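Local coordinates for ATP-dependent DNA helicase (Mycobacterium smegmatis, PDB 5V9X), which probably couples ATP hydrolysis to 3'-to-5' movement along single-stranded DNA, unwinding RNA:DNA hybrids on the way, at residues A27-R32 with A51-W56; R38-T43 with I124-E129; S57-G62 with Q221-S226; T65-P70 with T246-P251; G97-Y102 with S184-I189. All coordinates share one frame; numbering follows the deposited sequence.

Interaction 1: A27-R32 with A51-W56; sequences ADPLGR and AQADAW. With ANP (phosphoaminophosphonic acid-adenylate ester), chain C.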
# COMPACT_ATOMS: atom_id res chain seq x y z
N ALA A 27 -24.73 21.55 24.55
CA ALA A 27 -23.95 20.85 23.54
C ALA A 27 -23.23 21.83 22.63
O ALA A 27 -23.73 22.19 21.56
CB ALA A 27 -24.85 19.93 22.72
N ASP A 28 -22.04 22.26 23.05
CA ASP A 28 -21.23 23.22 22.30
C ASP A 28 -19.84 22.64 22.09
O ASP A 28 -19.04 22.60 23.04
CB ASP A 28 -21.17 24.56 23.03
CG ASP A 28 -20.49 25.64 22.20
OD1 ASP A 28 -20.13 25.38 21.03
OD2 ASP A 28 -20.33 26.77 22.72
N PRO A 29 -19.51 22.19 20.87
CA PRO A 29 -18.17 21.63 20.65
C PRO A 29 -17.06 22.67 20.72
O PRO A 29 -15.92 22.33 21.06
CB PRO A 29 -18.27 21.01 19.25
CG PRO A 29 -19.74 20.96 18.93
CD PRO A 29 -20.35 22.11 19.67
N LEU A 30 -17.36 23.93 20.40
CA LEU A 30 -16.36 24.98 20.39
C LEU A 30 -16.23 25.69 21.74
O LEU A 30 -15.36 26.55 21.88
CB LEU A 30 -16.70 26.00 19.30
CG LEU A 30 -16.65 25.47 17.87
CD1 LEU A 30 -17.41 26.39 16.93
CD2 LEU A 30 -15.21 25.30 17.41
N GLY A 31 -17.07 25.35 22.72
CA GLY A 31 -16.98 25.97 24.03
C GLY A 31 -15.68 25.72 24.75
O GLY A 31 -15.28 26.54 25.59
N ARG A 32 -14.99 24.62 24.43
CA ARG A 32 -13.71 24.33 25.07
C ARG A 32 -12.64 25.33 24.65
O ARG A 32 -11.82 25.75 25.47
CB ARG A 32 -13.27 22.91 24.72
CG ARG A 32 -14.36 21.87 24.92
CD ARG A 32 -14.00 20.53 24.30
NE ARG A 32 -14.97 19.50 24.67
CZ ARG A 32 -15.95 19.07 23.89
NH1 ARG A 32 -16.10 19.58 22.67
NH2 ARG A 32 -16.79 18.14 24.32
N ALA A 51 -17.57 14.21 13.47
CA ALA A 51 -16.22 13.73 13.72
C ALA A 51 -15.36 14.79 14.39
O ALA A 51 -14.49 14.45 15.21
CB ALA A 51 -15.57 13.26 12.41
N GLN A 52 -15.58 16.06 14.08
CA GLN A 52 -14.83 17.13 14.74
C GLN A 52 -15.26 17.28 16.20
O GLN A 52 -14.42 17.36 17.10
CB GLN A 52 -15.01 18.44 13.99
CG GLN A 52 -14.22 18.53 12.70
CD GLN A 52 -14.61 19.71 11.85
OE1 GLN A 52 -15.74 20.20 11.93
NE2 GLN A 52 -13.68 20.19 11.03
N ALA A 53 -16.58 17.32 16.44
CA ALA A 53 -17.08 17.52 17.80
C ALA A 53 -16.61 16.41 18.73
O ALA A 53 -16.14 16.67 19.84
CB ALA A 53 -18.60 17.60 17.78
N ASP A 54 -16.71 15.15 18.27
CA ASP A 54 -16.25 14.03 19.08
C ASP A 54 -14.74 14.08 19.27
O ASP A 54 -14.23 13.88 20.39
CB ASP A 54 -16.66 12.71 18.43
CG ASP A 54 -18.15 12.61 18.19
OD1 ASP A 54 -18.90 13.48 18.68
OD2 ASP A 54 -18.57 11.65 17.51
N ALA A 55 -13.99 14.33 18.19
CA ALA A 55 -12.54 14.32 18.28
C ALA A 55 -12.02 15.43 19.18
O ALA A 55 -11.09 15.21 19.96
CB ALA A 55 -11.92 14.44 16.88
N TRP A 56 -12.61 16.62 19.10
CA TRP A 56 -12.20 17.71 19.98
C TRP A 56 -12.41 17.35 21.44
O TRP A 56 -11.59 17.69 22.30
CB TRP A 56 -12.95 18.99 19.63
CG TRP A 56 -12.61 19.55 18.29
CD1 TRP A 56 -11.46 19.37 17.59
CD2 TRP A 56 -13.45 20.37 17.47
NE1 TRP A 56 -11.52 20.03 16.38
CE2 TRP A 56 -12.74 20.65 16.29
CE3 TRP A 56 -14.74 20.89 17.62
CZ2 TRP A 56 -13.26 21.44 15.27
CZ3 TRP A 56 -15.26 21.67 16.61
CH2 TRP A 56 -14.53 21.94 15.44
PG ANP C . -9.52 12.99 3.75
O1G ANP C . -9.48 12.66 2.30
O2G ANP C . -8.05 13.22 4.28
O3G ANP C . -10.19 11.80 4.55
PB ANP C . -10.45 14.86 5.57
O1B ANP C . -9.01 14.95 6.14
O2B ANP C . -11.25 13.89 6.36
N3B ANP C . -10.42 14.40 3.96
PA ANP C . -10.29 17.56 5.29
O1A ANP C . -9.36 17.36 4.15
O2A ANP C . -9.61 17.98 6.59
O3A ANP C . -11.12 16.26 5.65
O5' ANP C . -11.41 18.61 4.89
C5' ANP C . -12.27 18.55 3.70
C4' ANP C . -12.56 19.95 3.23
O4' ANP C . -13.61 20.55 4.03
C3' ANP C . -11.37 20.89 3.38
O3' ANP C . -11.49 21.94 2.43
C2' ANP C . -11.56 21.45 4.79
O2' ANP C . -10.69 22.55 5.10
C1' ANP C . -13.08 21.64 4.79
N9 ANP C . -13.73 21.61 6.11
C8 ANP C . -13.20 21.24 7.32
N7 ANP C . -14.05 21.30 8.32
C5 ANP C . -15.21 21.76 7.73
C6 ANP C . -16.49 22.04 8.25
N6 ANP C . -16.81 21.89 9.53
N1 ANP C . -17.44 22.48 7.39
C2 ANP C . -17.12 22.62 6.10
N3 ANP C . -15.95 22.39 5.49
C4 ANP C . -15.04 21.95 6.37
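The indole of Trp56 receives Pro29 at its edge, close to the ring plane, where Pro29 CB lies 3.9 Å from Trp56 CE3. One face of the indole rests over the backbone carbonyl of Gln52, a turn earlier in its own helix. Leu30 approaches the six-membered ring at a slant, its CD2 3.7 Å from Trp56 CZ3. Pro29 CB also meets Ala53 CB at 3.7 Å, so one proline carbon rests on both the alanine methyl and the indole edge. Arg32 extends from CG to NE along the flank of the helix, its NH1 making a weak bond back to Pro29 O. An Asx turn, with Asp28 OD1 accepting from Leu30 N, bends the loop 27-32 over this surface. The helix beneath begins with a sequence consistent with the Q motif of SF2 helicases, and Gln52 behaves accordingly. With CG beside the backbone N (chi1 -75°) and the chain extended beyond it, the Gln52 amide meets adenine with both ends: Gln52 OE1 accepts from ANP N6 at 3.1 Å, and Gln52 NE2 donates to ANP N7 at 3.0 Å. Thr49 N and Gly74 O hold the same amide from the protein side, fixing which end is donor and which acceptor.

Interaction 2: R38-T43 with I124-E129; sequences REWFTT and ITRVAE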
# COMPACT_ATOMS: atom_id res chain seq x y z
N ARG A 38 -12.85 30.09 18.66
CA ARG A 38 -14.28 29.84 18.51
C ARG A 38 -14.90 30.81 17.51
O ARG A 38 -15.69 30.40 16.65
CB ARG A 38 -14.97 29.96 19.87
CG ARG A 38 -16.44 29.57 19.85
CD ARG A 38 -17.16 29.99 21.13
NE ARG A 38 -16.50 29.49 22.34
CZ ARG A 38 -15.91 30.27 23.25
NH1 ARG A 38 -15.91 31.58 23.09
NH2 ARG A 38 -15.34 29.73 24.31
N GLU A 39 -14.54 32.09 17.59
CA GLU A 39 -15.13 33.07 16.68
C GLU A 39 -14.68 32.83 15.24
O GLU A 39 -15.48 32.99 14.31
CB GLU A 39 -14.77 34.50 17.11
CG GLU A 39 -15.36 35.56 16.18
CD GLU A 39 -15.39 36.95 16.80
OE1 GLU A 39 -14.37 37.66 16.71
OE2 GLU A 39 -16.44 37.32 17.38
N TRP A 40 -13.43 32.43 15.04
CA TRP A 40 -12.97 32.17 13.68
C TRP A 40 -13.72 31.00 13.06
O TRP A 40 -14.26 31.11 11.95
CB TRP A 40 -11.47 31.90 13.63
CG TRP A 40 -11.12 31.28 12.32
CD1 TRP A 40 -11.03 31.92 11.12
CD2 TRP A 40 -10.89 29.89 12.05
NE1 TRP A 40 -10.73 31.03 10.12
CE2 TRP A 40 -10.64 29.77 10.67
CE3 TRP A 40 -10.87 28.74 12.84
CZ2 TRP A 40 -10.37 28.55 10.06
CZ3 TRP A 40 -10.59 27.53 12.24
CH2 TRP A 40 -10.35 27.44 10.86
N PHE A 41 -13.73 29.85 13.75
CA PHE A 41 -14.37 28.66 13.19
C PHE A 41 -15.84 28.91 12.87
O PHE A 41 -16.37 28.35 11.91
CB PHE A 41 -14.22 27.48 14.15
CG PHE A 41 -14.60 26.15 13.54
CD1 PHE A 41 -15.91 25.72 13.54
CD2 PHE A 41 -13.63 25.34 12.98
CE1 PHE A 41 -16.26 24.51 12.98
CE2 PHE A 41 -13.97 24.12 12.42
CZ PHE A 41 -15.28 23.71 12.42
N THR A 42 -16.50 29.77 13.66
CA THR A 42 -17.90 30.09 13.38
C THR A 42 -18.03 30.91 12.10
O THR A 42 -18.97 30.70 11.33
CB THR A 42 -18.50 30.83 14.57
OG1 THR A 42 -18.56 29.96 15.70
CG2 THR A 42 -19.91 31.31 14.25
N THR A 43 -17.10 31.83 11.86
CA THR A 43 -17.15 32.63 10.64
C THR A 43 -16.64 31.88 9.42
O THR A 43 -16.79 32.38 8.30
CB THR A 43 -16.34 33.92 10.81
OG1 THR A 43 -14.96 33.61 11.01
CG2 THR A 43 -16.85 34.71 12.01
N ILE A 124 -7.27 33.09 12.85
CA ILE A 124 -7.01 33.44 14.25
C ILE A 124 -6.44 34.85 14.33
O ILE A 124 -6.84 35.65 15.19
CB ILE A 124 -6.07 32.41 14.89
CG1 ILE A 124 -6.62 30.99 14.76
CG2 ILE A 124 -5.82 32.76 16.36
CD1 ILE A 124 -7.92 30.78 15.48
N THR A 125 -5.51 35.17 13.43
CA THR A 125 -4.90 36.50 13.41
C THR A 125 -5.94 37.58 13.12
O THR A 125 -5.97 38.62 13.79
CB THR A 125 -3.79 36.53 12.36
OG1 THR A 125 -2.80 35.55 12.68
CG2 THR A 125 -3.14 37.91 12.30
N ARG A 126 -6.79 37.35 12.12
CA ARG A 126 -7.82 38.32 11.78
C ARG A 126 -8.76 38.55 12.96
O ARG A 126 -9.13 39.70 13.26
CB ARG A 126 -8.60 37.85 10.55
CG ARG A 126 -9.51 38.89 9.92
CD ARG A 126 -10.95 38.72 10.36
NE ARG A 126 -11.45 37.38 10.04
CZ ARG A 126 -12.59 36.89 10.50
NH1 ARG A 126 -13.36 37.62 11.31
NH2 ARG A 126 -12.97 35.66 10.16
N VAL A 127 -9.14 37.48 13.66
CA VAL A 127 -10.05 37.61 14.80
C VAL A 127 -9.34 38.25 15.98
O VAL A 127 -9.90 39.11 16.67
CB VAL A 127 -10.64 36.23 15.15
CG1 VAL A 127 -11.45 36.31 16.43
CG2 VAL A 127 -11.50 35.72 14.01
N ALA A 128 -8.09 37.83 16.25
CA ALA A 128 -7.33 38.41 17.35
C ALA A 128 -7.21 39.92 17.21
O ALA A 128 -7.43 40.67 18.17
CB ALA A 128 -5.94 37.77 17.41
N GLU A 129 -6.87 40.38 16.01
CA GLU A 129 -6.70 41.82 15.78
C GLU A 129 -8.04 42.54 15.69
O GLU A 129 -8.12 43.73 16.04
CB GLU A 129 -5.87 42.05 14.52
CG GLU A 129 -4.47 41.45 14.62
CD GLU A 129 -3.63 41.70 13.38
OE1 GLU A 129 -4.19 42.16 12.36
OE2 GLU A 129 -2.41 41.43 13.43
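Two torsions bring Thr43 and Arg126 together: chi1 of 64° sets Thr43 OG1 between its backbone N and carbonyl carbon, while Arg126 leaves its helix with CG trans to N and then folds at chi2 and chi3. The pair bridges one flank of a helix-helix crossing, in which segments 38-43 and 124-129 pass at 9.0 Å between axes with their directions 119° apart. Between the backbones lies an apolar layer. Val127 reaches over with both methyls: CG2 sits 3.8 Å from Trp40 CB, and CG1 lies against the aliphatic stem of Glu39, 3.8 Å from Glu39 CB. Ile124 CD1 touches Trp40 CB more loosely, at 4.2 Å. The indole itself continues beyond this layer to Leu77 and Leu81 of helix 75-88, so Trp40 joins three helices. The carboxylate of Glu39 has its main polar partner in His131, just past the second segment. Phe41, on another side of helix 35-44, touches the bound nucleotide. At the flank, Arg126 NH2 donates to Thr43 OG1 at 3.0 Å, with the hydroxyl near the guanidinium plane, and Thr43 OG1 in turn gives its own proton to Trp40 O, 2.8 Å away.

Interaction 3: S57-G62 with Q221-S226; sequences SAISEG and QRIGLS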
# COMPACT_ATOMS: atom_id res chain seq x y z
N SER A 57 -13.51 16.65 21.74
CA SER A 57 -13.78 16.25 23.12
C SER A 57 -12.71 15.29 23.63
O SER A 57 -12.15 15.49 24.72
CB SER A 57 -15.16 15.62 23.22
OG SER A 57 -15.50 15.37 24.58
N ALA A 58 -12.42 14.24 22.86
CA ALA A 58 -11.43 13.26 23.29
C ALA A 58 -10.03 13.86 23.33
O ALA A 58 -9.27 13.61 24.27
CB ALA A 58 -11.46 12.05 22.36
N ILE A 59 -9.67 14.66 22.32
CA ILE A 59 -8.33 15.24 22.28
C ILE A 59 -8.13 16.22 23.43
O ILE A 59 -7.08 16.23 24.08
CB ILE A 59 -8.07 15.90 20.91
CG1 ILE A 59 -8.00 14.85 19.80
CG2 ILE A 59 -6.79 16.72 20.94
CD1 ILE A 59 -7.99 15.43 18.41
N SER A 60 -9.13 17.06 23.69
CA SER A 60 -9.00 18.06 24.75
C SER A 60 -8.86 17.41 26.12
O SER A 60 -8.25 17.99 27.03
CB SER A 60 -10.20 19.01 24.74
OG SER A 60 -11.41 18.31 24.96
N GLU A 61 -9.41 16.21 26.30
CA GLU A 61 -9.31 15.49 27.56
C GLU A 61 -8.02 14.68 27.69
O GLU A 61 -7.86 13.95 28.67
CB GLU A 61 -10.53 14.58 27.75
CG GLU A 61 -11.83 15.36 27.95
CD GLU A 61 -13.05 14.46 28.06
OE1 GLU A 61 -12.89 13.22 27.99
OE2 GLU A 61 -14.17 14.99 28.23
N GLY A 62 -7.11 14.80 26.72
CA GLY A 62 -5.78 14.25 26.83
C GLY A 62 -5.58 12.85 26.28
O GLY A 62 -4.48 12.31 26.41
N GLN A 221 0.87 13.02 22.94
CA GLN A 221 -0.46 12.55 22.56
C GLN A 221 -0.47 12.18 21.09
O GLN A 221 0.03 12.94 20.25
CB GLN A 221 -1.49 13.64 22.86
CG GLN A 221 -2.92 13.27 22.54
CD GLN A 221 -3.87 14.44 22.75
OE1 GLN A 221 -3.54 15.59 22.43
NE2 GLN A 221 -5.05 14.16 23.28
N ARG A 222 -1.04 11.02 20.76
CA ARG A 222 -1.04 10.50 19.40
C ARG A 222 -2.44 10.54 18.82
O ARG A 222 -3.39 10.04 19.44
CB ARG A 222 -0.49 9.07 19.37
CG ARG A 222 0.95 8.96 19.82
CD ARG A 222 1.48 7.55 19.66
NE ARG A 222 2.81 7.40 20.22
CZ ARG A 222 3.53 6.28 20.17
NH1 ARG A 222 3.05 5.21 19.57
NH2 ARG A 222 4.74 6.25 20.72
N ILE A 223 -2.57 11.13 17.64
CA ILE A 223 -3.85 11.27 16.95
C ILE A 223 -3.73 10.65 15.57
O ILE A 223 -2.80 10.96 14.82
CB ILE A 223 -4.28 12.74 16.85
CG1 ILE A 223 -4.40 13.36 18.25
CG2 ILE A 223 -5.60 12.86 16.10
CD1 ILE A 223 -4.43 14.87 18.25
N GLY A 224 -4.67 9.76 15.23
CA GLY A 224 -4.68 9.10 13.95
C GLY A 224 -5.94 9.43 13.17
O GLY A 224 -7.01 9.63 13.74
N LEU A 225 -5.80 9.47 11.84
CA LEU A 225 -6.88 9.84 10.94
C LEU A 225 -6.92 8.88 9.77
O LEU A 225 -5.88 8.51 9.22
CB LEU A 225 -6.70 11.27 10.41
CG LEU A 225 -6.34 12.34 11.44
CD1 LEU A 225 -5.95 13.64 10.76
CD2 LEU A 225 -7.50 12.56 12.39
N SER A 226 -8.13 8.46 9.39
CA SER A 226 -8.32 7.62 8.21
C SER A 226 -9.80 7.43 7.95
O SER A 226 -10.59 7.29 8.89
CB SER A 226 -7.64 6.26 8.37
OG SER A 226 -7.88 5.44 7.23
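Where helix 50-60 ends, its last turn lies over the start of strand 221-226, with Ile59 opposite Ile223 at 8.0 Å between CA atoms and Gly62 nearer still to Gln221. Two side chains of the strand reach up to it. Ile223 meets Ile59 at about a right angle, their CD1 methyls 3.6 Å apart, and the Ile223 methyl also lies 3.9 Å from Ile59 CG1. Gln221, two residues earlier on the same side of the strand, stands extended from CG onward, its CG trans to the backbone N (chi1 -179°), which lifts the amide to the level of the helix end. There Gln221 NE2 donates to Ile59 O at 3.0 Å, almost straight at 170°, in the carbonyl plane and on a lone pair. Gln221 OE1 lies beside Ile59 CG2, 3.7 Å away. The same carbonyl takes Gly62 N at 3.0 Å as part of a Schellman motif, in which Gly62 adopts a positive phi of 93° and turns the chain toward strand 64-68. Gln221 NE2 also bonds to Asn63 O, just beyond the turn. This is the helix-on-sheet layer of a RecA-like helicase domain: Ile59 packs in addition on Trp82, and Ile223 on Ala79, both of helix 75-88. The chemistry implies a division of labour. The isoleucines supply buried apolar contact, while one amide group, by gripping carbonyls before and after Gly62, ties the helix terminus and the following turn to the sheet and adds a second donor to Ile59 O, which Gly62 N already meets.

Interaction 4: T65-P70 with T246-P251; sequences TLVIAP and TIVCPP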
# COMPACT_ATOMS: atom_id res chain seq x y z
N THR A 65 -6.27 9.54 20.28
CA THR A 65 -7.54 9.50 19.57
C THR A 65 -7.33 9.02 18.14
O THR A 65 -6.44 9.50 17.44
CB THR A 65 -8.19 10.89 19.56
OG1 THR A 65 -8.28 11.38 20.90
CG2 THR A 65 -9.59 10.82 18.95
N LEU A 66 -8.16 8.07 17.71
CA LEU A 66 -8.23 7.63 16.32
C LEU A 66 -9.56 8.10 15.75
O LEU A 66 -10.63 7.70 16.23
CB LEU A 66 -8.09 6.12 16.21
CG LEU A 66 -8.35 5.52 14.82
CD1 LEU A 66 -7.26 5.91 13.83
CD2 LEU A 66 -8.51 4.01 14.89
N VAL A 67 -9.50 8.93 14.72
CA VAL A 67 -10.68 9.50 14.08
C VAL A 67 -10.98 8.71 12.82
O VAL A 67 -10.13 8.62 11.92
CB VAL A 67 -10.50 11.00 13.78
CG1 VAL A 67 -11.80 11.60 13.26
CG2 VAL A 67 -10.02 11.73 15.03
N ILE A 68 -12.17 8.13 12.74
CA ILE A 68 -12.59 7.31 11.62
C ILE A 68 -13.83 7.98 11.03
O ILE A 68 -14.92 7.89 11.60
CB ILE A 68 -12.88 5.86 12.03
CG1 ILE A 68 -11.68 5.27 12.76
CG2 ILE A 68 -13.25 5.02 10.82
CD1 ILE A 68 -11.97 3.94 13.41
N ALA A 69 -13.66 8.63 9.89
CA ALA A 69 -14.75 9.37 9.25
C ALA A 69 -14.44 9.47 7.76
O ALA A 69 -13.27 9.42 7.37
CB ALA A 69 -14.92 10.76 9.87
N PRO A 70 -15.47 9.63 6.91
CA PRO A 70 -15.23 9.69 5.46
C PRO A 70 -14.38 10.87 5.02
O PRO A 70 -13.95 11.69 5.84
CB PRO A 70 -16.65 9.79 4.88
CG PRO A 70 -17.50 10.27 6.01
CD PRO A 70 -16.91 9.68 7.24
N THR A 246 -8.88 6.42 22.53
CA THR A 246 -10.29 6.73 22.31
C THR A 246 -10.57 6.68 20.82
O THR A 246 -10.00 7.45 20.04
CB THR A 246 -10.65 8.10 22.87
OG1 THR A 246 -10.52 8.09 24.30
CG2 THR A 246 -12.08 8.46 22.49
N ILE A 247 -11.45 5.77 20.41
CA ILE A 247 -11.80 5.62 19.00
C ILE A 247 -13.02 6.48 18.71
O ILE A 247 -14.11 6.25 19.25
CB ILE A 247 -12.06 4.15 18.65
CG1 ILE A 247 -10.76 3.35 18.73
CG2 ILE A 247 -12.68 4.03 17.26
CD1 ILE A 247 -10.88 1.92 18.26
N VAL A 248 -12.83 7.49 17.86
CA VAL A 248 -13.91 8.35 17.39
C VAL A 248 -14.34 7.86 16.02
O VAL A 248 -13.56 7.88 15.07
CB VAL A 248 -13.46 9.82 17.34
CG1 VAL A 248 -14.47 10.64 16.56
CG2 VAL A 248 -13.29 10.38 18.74
N CYS A 249 -15.59 7.42 15.92
CA CYS A 249 -16.13 6.88 14.67
C CYS A 249 -17.62 7.16 14.61
O CYS A 249 -18.45 6.28 14.89
CB CYS A 249 -15.84 5.38 14.55
SG CYS A 249 -16.45 4.62 13.03
N PRO A 250 -18.00 8.38 14.26
CA PRO A 250 -19.43 8.73 14.21
C PRO A 250 -20.07 8.20 12.95
O PRO A 250 -19.37 7.78 12.02
CB PRO A 250 -19.40 10.27 14.22
CG PRO A 250 -18.14 10.59 13.50
CD PRO A 250 -17.14 9.51 13.87
N PRO A 251 -21.42 8.18 12.88
CA PRO A 251 -22.11 7.69 11.68
C PRO A 251 -21.63 8.34 10.39
O PRO A 251 -21.67 9.56 10.24
CB PRO A 251 -23.58 8.02 11.96
CG PRO A 251 -23.68 7.97 13.44
CD PRO A 251 -22.37 8.49 13.97
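Ile68 crosses to the neighbouring strand atom by atom. Its CB begins over the backbone, 3.7 Å from Val248 O, and also meets the sulfur of Cys249, with Ile68 CB to Cys249 SG measuring 3.9 Å. From there the branches part. CG1 lies beside the backbone N (chi1 -54°) and stays near the carbonyl of Val248; Ile68 CG2 touches Cys249 SG; and the tip, Ile68 CD1, ends against Ile247 CG2 at 3.9 Å. Pro232 of helix 232-240 packs against both isoleucines. Beneath these side chains the backbones run parallel in a regular ladder: Leu66 N donates to Thr246 O at 3.0 Å, Val248 N to Leu66 O at 2.7 Å, and Ile68 N to Val248 O at 2.7 Å. Strand 245-248 forms the outer edge of the seven-stranded parallel sheet of a RecA-like domain, and strand 64-68 stands next to it, leading into a loop that fits a P-loop (Walker A) pattern. Pro70, at the start of that loop, touches the bound nucleotide, and the carbonyl of Ala69 accepts from Lys75. Side chains alternate between the two faces. On the one carrying Thr65, Val67 and Val248, Thr65 CG2 meets Val248 CG2 at 3.7 Å under helix 50-60, whose Ala58 and Ile59 cover Thr65; the hydroxyl of Thr65 bonds back to Asn63. Past the last ladder bond segment 246-251 leaves the strand, and Pro250, lacking an N-H, brings its CD to 3.6 Å from Ile68 O.

Interaction 5: G97-Y102 with S184-I189; sequences GTQVLY and SVRTVI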
# COMPACT_ATOMS: atom_id res chain seq x y z
N GLY A 97 10.37 25.46 20.94
CA GLY A 97 10.69 24.23 20.24
C GLY A 97 9.48 23.70 19.49
O GLY A 97 8.36 24.19 19.61
N THR A 98 9.73 22.66 18.69
CA THR A 98 8.66 22.06 17.90
C THR A 98 7.61 21.45 18.82
O THR A 98 7.92 20.57 19.64
CB THR A 98 9.24 21.01 16.95
OG1 THR A 98 10.22 21.62 16.10
CG2 THR A 98 8.13 20.42 16.10
N GLN A 99 6.37 21.90 18.68
CA GLN A 99 5.28 21.54 19.58
C GLN A 99 4.34 20.49 19.00
O GLN A 99 3.87 19.61 19.73
CB GLN A 99 4.46 22.79 19.95
CG GLN A 99 5.22 23.79 20.80
CD GLN A 99 5.27 23.40 22.26
OE1 GLN A 99 4.24 23.18 22.90
NE2 GLN A 99 6.48 23.29 22.80
N VAL A 100 4.05 20.56 17.70
CA VAL A 100 3.15 19.63 17.03
C VAL A 100 3.94 18.92 15.94
O VAL A 100 4.70 19.55 15.20
CB VAL A 100 1.91 20.34 16.45
CG1 VAL A 100 1.04 19.36 15.68
CG2 VAL A 100 1.12 21.01 17.56
N LEU A 101 3.75 17.60 15.84
CA LEU A 101 4.41 16.79 14.82
C LEU A 101 3.34 16.08 14.00
O LEU A 101 2.64 15.19 14.50
CB LEU A 101 5.37 15.78 15.45
CG LEU A 101 6.12 14.88 14.46
CD1 LEU A 101 7.06 15.70 13.58
CD2 LEU A 101 6.88 13.79 15.19
N TYR A 102 3.20 16.48 12.74
CA TYR A 102 2.29 15.83 11.80
C TYR A 102 3.11 14.94 10.87
O TYR A 102 4.10 15.39 10.28
CB TYR A 102 1.50 16.87 11.00
CG TYR A 102 0.72 16.31 9.84
CD1 TYR A 102 1.32 16.09 8.61
CD2 TYR A 102 -0.64 16.03 9.95
CE1 TYR A 102 0.62 15.59 7.54
CE2 TYR A 102 -1.36 15.53 8.89
CZ TYR A 102 -0.72 15.31 7.68
OH TYR A 102 -1.42 14.81 6.60
N SER A 184 10.37 18.95 22.79
CA SER A 184 9.21 19.62 23.37
C SER A 184 7.90 19.17 22.75
O SER A 184 6.85 19.72 23.10
CB SER A 184 9.35 21.14 23.24
OG SER A 184 10.48 21.62 23.96
N VAL A 185 7.92 18.20 21.84
CA VAL A 185 6.71 17.80 21.13
C VAL A 185 5.67 17.31 22.11
O VAL A 185 5.93 16.44 22.95
CB VAL A 185 7.04 16.72 20.08
CG1 VAL A 185 5.76 16.06 19.58
CG2 VAL A 185 7.81 17.33 18.92
N ARG A 186 4.46 17.88 22.02
CA ARG A 186 3.33 17.47 22.85
C ARG A 186 2.27 16.69 22.10
O ARG A 186 1.60 15.86 22.71
CB ARG A 186 2.68 18.71 23.49
CG ARG A 186 3.58 19.46 24.46
CD ARG A 186 2.86 20.62 25.12
NE ARG A 186 3.71 21.33 26.07
CZ ARG A 186 3.35 22.41 26.75
NH1 ARG A 186 2.14 22.93 26.59
NH2 ARG A 186 4.20 22.99 27.59
N THR A 187 2.10 16.92 20.81
CA THR A 187 1.10 16.25 20.00
C THR A 187 1.77 15.59 18.80
O THR A 187 2.72 16.14 18.23
CB THR A 187 0.01 17.23 19.52
OG1 THR A 187 -0.59 17.87 20.65
CG2 THR A 187 -1.07 16.50 18.73
N VAL A 188 1.29 14.41 18.43
CA VAL A 188 1.74 13.70 17.24
C VAL A 188 0.51 13.27 16.45
O VAL A 188 -0.30 12.47 16.93
CB VAL A 188 2.61 12.48 17.59
CG1 VAL A 188 2.85 11.64 16.34
CG2 VAL A 188 3.93 12.92 18.19
N ILE A 189 0.37 13.81 15.24
CA ILE A 189 -0.72 13.46 14.34
C ILE A 189 -0.17 12.49 13.30
O ILE A 189 0.83 12.78 12.63
CB ILE A 189 -1.32 14.70 13.67
CG1 ILE A 189 -1.72 15.74 14.72
CG2 ILE A 189 -2.51 14.33 12.81
CD1 ILE A 189 -2.27 17.02 14.14
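Backbone bonds align Val100 to Tyr102 with Thr187 to Ile189 as parallel partners. Leu101 forms the regular part of the ladder: Leu101 N donates to Thr187 O at 3.0 Å, and Ile189 N to Leu101 O at 2.8 Å. Just before the strands the pattern gathers on one loop carbonyl. Gln99 O takes Arg186 N at 2.9 Å and, more weakly, Thr187 N, so two successive amides converge there. CA-H...O contacts fill in the ladder, among them Val188 CA to Leu101 O at 3.2 Å.

Apolar contacts follow the alternation of the strands. Tyr102 and Ile189 share a face: the ring, with CG trans to the backbone N (chi1 170°), brings Tyr102 CD2 to 3.8 Å from Ile189 CG2, while the Tyr102 hydroxyl bonds to Asp191. On the face of Leu101 and Val188, Leu101 CB lies 4.2 Å from Val185 CG1, and Val188 CG2 is a second neighbour of the same carbon.

The polar side chains meet at the entrance to the strands. Gln99 bends at chi2 and runs beside the extended Arg186, pointing the same way. Its OE1 lies over one face of the guanidinium, 3.7 Å from Arg186 NE, and the amide and guanidinium planes stand 70° apart.

The pair belongs to the interior of the RecA-like parallel sheet, flanked by strand 162-165 beside 100-103 and by strand 221-226 beside 187-191. Helix 75-88 covers Val100 and Ile189, and helix 200-213 covers Leu101 and Val188 on the other face.

From the N terminus, interaction 1 closes a short loop by folding residues 27-32 onto helix 50-60. Interaction 2 opens within that loop and crosses it, carrying helix 35-44 to helix 118-130; Leu30 and Arg38 join the two. Interactions 3 and 4 then open in turn, each crossing interaction 2, and cross one another before closing at strands 221-226 and 245-248. Interaction 5 also starts before interaction 2 closes, yet lies wholly within the spans of interactions 3 and 4. Interactions 3, 4 and 5 meet in one parallel sheet, with strand 221-226 bonded to both 64-68 and 187-191. Helix 50-60, common to interactions 1 and 3, links this sheet to the N-terminal loop.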